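Local structure of minor fimbrium tip subunit Mfa3 (Porphyromonas gingivalis ATCC 33277, 5NF4) at residues A[45-50]-A[189-194]; A[73-79]-A[110-116]. The protein forms part of the tip of the minor fimbriae, surface filaments that mediate biofilm formation and adhesion to host cells and other oral bacteria. One frame throughout, in Å; residues are numbered along the deposited sequence.

Contact 1 of 2, residues A[45-50]-A[189-194]. With SO4 (sulfate ion), chain D.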
loop_
_atom_site.group_PDB
_atom_site.type_symbol
_atom_site.label_atom_id
_atom_site.label_comp_id
_atom_site.label_asym_id
_atom_site.label_seq_id
_atom_site.Cartn_x
_atom_site.Cartn_y
_atom_site.Cartn_z
ATOM N N VAL A 45 18.515 -8.339 -12.369
ATOM C CA VAL A 45 17.298 -7.761 -11.798
ATOM C C VAL A 45 17.717 -7.132 -10.480
ATOM O O VAL A 45 18.367 -7.790 -9.654
ATOM C CB VAL A 45 16.197 -8.832 -11.607
ATOM C CG1 VAL A 45 14.992 -8.273 -10.820
ATOM C CG2 VAL A 45 15.720 -9.339 -12.948
ATOM N N ASN A 46 17.434 -5.840 -10.323
ATOM C CA ASN A 46 17.607 -5.156 -9.037
ATOM C C ASN A 46 16.275 -4.622 -8.562
ATOM O O ASN A 46 15.656 -3.806 -9.259
ATOM C CB ASN A 46 18.609 -4.015 -9.133
ATOM C CG ASN A 46 19.182 -3.645 -7.775
ATOM O OD1 ASN A 46 18.465 -3.580 -6.777
ATOM N ND2 ASN A 46 20.483 -3.443 -7.724
ATOM N N ALA A 47 15.843 -5.105 -7.398
ATOM C CA ALA A 47 14.509 -4.838 -6.859
ATOM C C ALA A 47 14.605 -4.303 -5.442
ATOM O O ALA A 47 15.516 -4.648 -4.690
ATOM C CB ALA A 47 13.664 -6.096 -6.888
ATOM N N ARG A 48 13.657 -3.445 -5.078
ATOM C CA ARG A 48 13.716 -2.802 -3.794
ATOM C C ARG A 48 12.348 -2.205 -3.505
ATOM O O ARG A 48 11.570 -1.964 -4.430
ATOM C CB ARG A 48 14.800 -1.730 -3.779
ATOM C CG ARG A 48 14.607 -0.636 -4.789
ATOM C CD ARG A 48 15.493 0.538 -4.444
ATOM N NE ARG A 48 15.519 1.540 -5.503
ATOM C CZ ARG A 48 14.567 2.446 -5.710
ATOM N NH1 ARG A 48 13.486 2.487 -4.937
ATOM N NH2 ARG A 48 14.697 3.314 -6.704
ATOM N N ALA A 49 12.037 -1.997 -2.235
ATOM C CA ALA A 49 10.784 -1.343 -1.937
ATOM C C ALA A 49 10.869 0.123 -2.376
ATOM O O ALA A 49 11.917 0.759 -2.236
ATOM C CB ALA A 49 10.451 -1.461 -0.459
ATOM N N ALA A 50 9.779 0.637 -2.944
ATOM C CA ALA A 50 9.694 2.040 -3.350
ATOM C C ALA A 50 9.639 2.965 -2.132
ATOM O O ALA A 50 8.573 3.194 -1.551
ATOM C CB ALA A 50 8.469 2.260 -4.239
ATOM N N ASN A 189 15.655 0.364 -11.538
ATOM C CA ASN A 189 15.316 -0.567 -10.481
ATOM C C ASN A 189 13.878 -0.986 -10.604
ATOM O O ASN A 189 13.047 -0.196 -11.038
ATOM C CB ASN A 189 15.495 0.064 -9.092
ATOM C CG ASN A 189 16.911 0.492 -8.823
ATOM O OD1 ASN A 189 17.775 -0.334 -8.534
ATOM N ND2 ASN A 189 17.157 1.795 -8.893
ATOM N N VAL A 190 13.598 -2.208 -10.175
ATOM C CA VAL A 190 12.247 -2.632 -9.872
ATOM C C VAL A 190 11.888 -2.009 -8.526
ATOM O O VAL A 190 12.608 -2.202 -7.554
ATOM C CB VAL A 190 12.126 -4.165 -9.796
ATOM C CG1 VAL A 190 10.756 -4.597 -9.254
ATOM C CG2 VAL A 190 12.348 -4.767 -11.159
ATOM N N LYS A 191 10.755 -1.314 -8.472
ATOM C CA LYS A 191 10.350 -0.577 -7.277
ATOM C C LYS A 191 9.024 -1.143 -6.825
ATOM O O LYS A 191 7.977 -0.951 -7.464
ATOM C CB LYS A 191 10.234 0.915 -7.559
ATOM C CG LYS A 191 11.548 1.599 -7.926
ATOM C CD LYS A 191 11.301 2.766 -8.882
ATOM C CE LYS A 191 12.596 3.336 -9.424
ATOM N NZ LYS A 191 12.361 4.577 -10.209
ATOM N N LEU A 192 9.073 -1.860 -5.715
ATOM C CA LEU A 192 7.899 -2.562 -5.221
ATOM C C LEU A 192 7.001 -1.577 -4.507
ATOM O O LEU A 192 7.503 -0.684 -3.825
ATOM C CB LEU A 192 8.315 -3.681 -4.274
ATOM C CG LEU A 192 9.279 -4.702 -4.901
ATOM C CD1 LEU A 192 9.959 -5.557 -3.829
ATOM C CD2 LEU A 192 8.509 -5.569 -5.865
ATOM N N GLN A 193 5.696 -1.728 -4.687
ATOM C CA GLN A 193 4.720 -0.871 -4.001
ATOM C C GLN A 193 4.050 -1.645 -2.907
ATOM O O GLN A 193 3.543 -2.741 -3.159
ATOM C CB GLN A 193 3.670 -0.349 -4.971
ATOM C CG GLN A 193 4.249 0.672 -5.917
ATOM C CD GLN A 193 3.339 0.956 -7.095
ATOM O OE1 GLN A 193 2.239 0.408 -7.192
ATOM N NE2 GLN A 193 3.791 1.821 -7.995
ATOM N N ARG A 194 4.020 -1.082 -1.701
ATOM C CA ARG A 194 3.259 -1.701 -0.617
ATOM C C ARG A 194 1.769 -1.682 -0.959
ATOM O O ARG A 194 1.317 -0.775 -1.664
ATOM C CB ARG A 194 3.501 -0.965 0.712
ATOM C CG ARG A 194 4.972 -0.952 1.133
ATOM C CD ARG A 194 5.235 0.089 2.204
ATOM N NE ARG A 194 6.668 0.278 2.469
ATOM C CZ ARG A 194 7.451 1.134 1.823
ATOM N NH1 ARG A 194 6.966 1.887 0.846
ATOM N NH2 ARG A 194 8.736 1.218 2.145
HETATM S S SO4 D . 15.783 4.590 -10.670
HETATM O O1 SO4 D . 15.121 5.469 -9.710
HETATM O O2 SO4 D . 15.503 3.200 -10.335
HETATM O O3 SO4 D . 15.299 4.874 -12.018
HETATM O O4 SO4 D . 17.223 4.823 -10.598
#
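Four backbone hydrogen bonds join N46, R48 and A50 to V190 and L192 in a parallel ladder, where R48 bridges the two residues, V190 and L192, that flank K191 opposite it. R48 N donates to V190 O at 3.0 Å, noticeably bent (137°), while its O receives L192 N at 2.8 Å in a nearly straight bond.

On the face carrying A47, V190, A49 and L192 the contact is apolar: A47 CB rests 3.8 Å from V190 CB.

Polar chemistry gathers on the face of R48 and K191. A chi1 of 60° sets R48 CG between its own N and carbonyl carbon, and the extended chain runs beside K191, whose CG lies over one face of the guanidinium. A sulfate, probably from the crystallisation liquor, takes N189 ND2 on O2 (2.6 Å) and K191 NZ on O1 (2.9 Å); N188 binds it too, and K191 also pairs with E187.

Apart from this cluster, at the C-terminal end of the pair, R194 NH1 reaches O of the poorly ordered A50 at 3.2 Å, from above the carbonyl plane; A49 CB lies over one face of the guanidinium, which D67 holds in a salt bridge.

Strand 41-49, propeptide up to R48, thus lies between strands 99-106 and 180-205, with strand 161-170 on the other edge of 180-205 and F115 of strand 109-117 packed against V45, V190 and L192.

Contact 2 of 2, residues A[73-79]-A[110-116]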
loop_
_atom_site.group_PDB
_atom_site.type_symbol
_atom_site.label_atom_id
_atom_site.label_comp_id
_atom_site.label_asym_id
_atom_site.label_seq_id
_atom_site.Cartn_x
_atom_site.Cartn_y
_atom_site.Cartn_z
ATOM N N ALA A 73 9.045 -13.066 -5.151
ATOM C CA ALA A 73 8.834 -13.921 -6.314
ATOM C C ALA A 73 8.767 -13.077 -7.562
ATOM O O ALA A 73 8.145 -12.018 -7.582
ATOM C CB ALA A 73 7.572 -14.735 -6.181
ATOM N N MET A 74 9.444 -13.542 -8.609
ATOM C CA MET A 74 9.363 -12.914 -9.901
ATOM C C MET A 74 8.835 -13.974 -10.849
ATOM O O MET A 74 9.381 -15.085 -10.865
ATOM C CB MET A 74 10.739 -12.419 -10.390
ATOM C CG MET A 74 10.624 -11.686 -11.731
ATOM S SD MET A 74 12.221 -11.320 -12.497
ATOM C CE MET A 74 12.684 -13.011 -12.874
ATOM N N LEU A 75 7.812 -13.631 -11.615
ATOM C CA LEU A 75 7.266 -14.533 -12.633
ATOM C C LEU A 75 7.147 -13.746 -13.941
ATOM O O LEU A 75 6.641 -12.613 -13.978
ATOM C CB LEU A 75 5.919 -15.119 -12.199
ATOM C CG LEU A 75 5.929 -15.971 -10.929
ATOM C CD1 LEU A 75 5.588 -15.095 -9.733
ATOM C CD2 LEU A 75 4.960 -17.177 -11.032
ATOM N N VAL A 76 7.630 -14.363 -15.019
ATOM C CA VAL A 76 7.772 -13.704 -16.311
ATOM C C VAL A 76 7.016 -14.508 -17.360
ATOM O O VAL A 76 7.121 -15.752 -17.408
ATOM C CB VAL A 76 9.261 -13.572 -16.724
ATOM C CG1 VAL A 76 9.346 -12.616 -17.920
ATOM C CG2 VAL A 76 10.116 -13.093 -15.546
ATOM N N PHE A 77 6.202 -13.822 -18.140
ATOM C CA PHE A 77 5.367 -14.467 -19.139
ATOM C C PHE A 77 5.503 -13.838 -20.507
ATOM O O PHE A 77 5.739 -12.646 -20.628
ATOM C CB PHE A 77 3.886 -14.408 -18.727
ATOM C CG PHE A 77 3.617 -15.047 -17.406
ATOM C CD1 PHE A 77 3.809 -14.309 -16.238
ATOM C CD2 PHE A 77 3.241 -16.375 -17.304
ATOM C CE1 PHE A 77 3.642 -14.872 -15.016
ATOM C CE2 PHE A 77 3.029 -16.941 -16.023
ATOM C CZ PHE A 77 3.225 -16.185 -14.908
ATOM N N ASP A 78 5.316 -14.634 -21.548
ATOM C CA ASP A 78 5.271 -14.062 -22.897
ATOM C C ASP A 78 4.044 -13.157 -22.998
ATOM O O ASP A 78 2.942 -13.592 -22.665
ATOM C CB ASP A 78 5.201 -15.170 -23.931
ATOM C CG ASP A 78 5.345 -14.652 -25.355
ATOM O OD1 ASP A 78 4.342 -14.177 -25.916
ATOM O OD2 ASP A 78 6.462 -14.716 -25.907
ATOM N N SER A 79 4.223 -11.906 -23.423
ATOM C CA SER A 79 3.126 -10.938 -23.438
ATOM C C SER A 79 1.973 -11.356 -24.343
ATOM O O SER A 79 0.828 -10.998 -24.062
ATOM C CB SER A 79 3.641 -9.562 -23.865
ATOM O OG SER A 79 4.691 -9.151 -23.009
ATOM N N GLN A 110 8.796 -10.246 -26.031
ATOM C CA GLN A 110 7.944 -9.320 -25.291
ATOM C C GLN A 110 7.520 -10.026 -24.030
ATOM O O GLN A 110 6.990 -11.139 -24.103
ATOM C CB GLN A 110 6.708 -8.916 -26.100
ATOM C CG GLN A 110 7.051 -8.242 -27.412
ATOM C CD GLN A 110 8.113 -7.177 -27.222
ATOM O OE1 GLN A 110 9.265 -7.305 -27.709
ATOM N NE2 GLN A 110 7.750 -6.134 -26.476
ATOM N N ARG A 111 7.808 -9.423 -22.885
ATOM C CA ARG A 111 7.569 -10.104 -21.608
ATOM C C ARG A 111 6.830 -9.242 -20.614
ATOM O O ARG A 111 7.039 -8.028 -20.514
ATOM C CB ARG A 111 8.907 -10.570 -20.993
ATOM C CG ARG A 111 9.444 -11.902 -21.545
ATOM C CD ARG A 111 10.188 -11.776 -22.893
ATOM N NE ARG A 111 10.585 -13.101 -23.321
ATOM C CZ ARG A 111 9.803 -13.939 -23.989
ATOM N NH1 ARG A 111 8.578 -13.588 -24.374
ATOM N NH2 ARG A 111 10.261 -15.128 -24.302
ATOM N N ASP A 112 5.932 -9.902 -19.890
ATOM C CA ASP A 112 5.249 -9.313 -18.745
ATOM C C ASP A 112 5.906 -9.825 -17.449
ATOM O O ASP A 112 5.993 -11.027 -17.248
ATOM C CB ASP A 112 3.779 -9.702 -18.761
ATOM C CG ASP A 112 2.965 -9.020 -19.852
ATOM O OD1 ASP A 112 3.479 -8.335 -20.764
ATOM O OD2 ASP A 112 1.732 -9.143 -19.751
ATOM N N PHE A 113 6.373 -8.914 -16.593
ATOM C CA PHE A 113 7.106 -9.259 -15.371
ATOM C C PHE A 113 6.178 -8.998 -14.181
ATOM O O PHE A 113 5.603 -7.931 -14.096
ATOM C CB PHE A 113 8.337 -8.406 -15.190
ATOM C CG PHE A 113 9.466 -8.722 -16.151
ATOM C CD1 PHE A 113 9.385 -8.383 -17.500
ATOM C CD2 PHE A 113 10.616 -9.319 -15.675
ATOM C CE1 PHE A 113 10.447 -8.663 -18.345
ATOM C CE2 PHE A 113 11.657 -9.603 -16.508
ATOM C CZ PHE A 113 11.579 -9.273 -17.842
ATOM N N PHE A 114 6.099 -9.958 -13.276
ATOM C CA PHE A 114 5.293 -9.816 -12.060
ATOM C C PHE A 114 6.205 -10.021 -10.871
ATOM O O PHE A 114 6.913 -11.012 -10.799
ATOM C CB PHE A 114 4.138 -10.825 -11.997
ATOM C CG PHE A 114 3.122 -10.656 -13.075
ATOM C CD1 PHE A 114 3.394 -11.113 -14.368
ATOM C CD2 PHE A 114 1.891 -10.065 -12.819
ATOM C CE1 PHE A 114 2.453 -10.981 -15.373
ATOM C CE2 PHE A 114 0.941 -9.935 -13.824
ATOM C CZ PHE A 114 1.245 -10.386 -15.132
ATOM N N PHE A 115 6.120 -9.101 -9.905
ATOM C CA PHE A 115 6.913 -9.165 -8.699
ATOM C C PHE A 115 5.955 -9.135 -7.503
ATOM O O PHE A 115 5.104 -8.252 -7.416
ATOM C CB PHE A 115 7.897 -8.003 -8.590
ATOM C CG PHE A 115 8.994 -8.041 -9.627
ATOM C CD1 PHE A 115 8.811 -7.456 -10.867
ATOM C CD2 PHE A 115 10.179 -8.685 -9.354
ATOM C CE1 PHE A 115 9.811 -7.487 -11.816
ATOM C CE2 PHE A 115 11.207 -8.728 -10.297
ATOM C CZ PHE A 115 11.024 -8.132 -11.528
ATOM N N VAL A 116 6.119 -10.108 -6.616
ATOM C CA VAL A 116 5.263 -10.259 -5.423
ATOM C C VAL A 116 6.171 -10.483 -4.212
ATOM O O VAL A 116 6.945 -11.423 -4.195
ATOM C CB VAL A 116 4.273 -11.441 -5.591
ATOM C CG1 VAL A 116 3.438 -11.614 -4.356
ATOM C CG2 VAL A 116 3.331 -11.165 -6.777
HETATM O O HOH W 1 7.697 -12.514 -27.579
HETATM O O HOH W 2 8.508 -16.823 -25.868
#
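M74 and F115 face each other in a non-hydrogen-bonded pair of an antiparallel beta ladder, a regular register that runs from A73-V116 to D78-R111. M74 CG comes within 3.3 Å of F115 CE2, and its sulfur makes Met-aromatic contacts with two rings, oblique to F115 but at the edge of F113. With chi1 at -177°, M74 carries CG opposite its backbone N, and the chain runs alongside F115. Next along the same face, V76 sets CG1 squarely over the F113 ring, 3.9 Å from its centroid, a CH-pi contact. F77 and F114 meet on the other face of the strands, their planes nearly perpendicular and F77 CD1 3.7 Å from F114 CE1. Between the two faces, paired backbone bonds at A73-V116, L75-F114 and F77-D112 fix the register.

At the D78-R111 end of the ladder the chemistry turns polar. D78 OD2 takes R111 NH1 in a salt bridge of 2.8 Å and accepts from two waters, one of which also accepts from R111 NH2. S79 OG donates to D112 OD1.

Farther out, F182 stacks on F113, helix 132-140 brings M135 against F77 and F114, and helix 122-126 lies against A73. K107 O holds R111 NE, and N167 N also binds D112 OD1. With R111 so placed, Q110 O is gripped from opposite faces of its plane, by S79 N at 3.0 Å and by R111 NH1 at 2.9 Å.

In the fold
Both contacts tie together strands of one beta framework, and contact 2 is nested within the chain loop that contact 1 closes. Contact 2 is the more buried, its aromatic and aliphatic side chains lying on both faces of an antiparallel pair, with charge kept to one end. Contact 1 is only partly buried: its parallel pair has one apolar face and one polar face, with R48 and K191, where K191 and N189 bind a sulfate. The two meet where the face of contact 2 carrying M74 and F115 packs on V45, V190 and L192 of contact 1. F115 CZ lies 3.6 Å from V190 CG2, and V45 CG2 lies 4.0 Å from M74 SD.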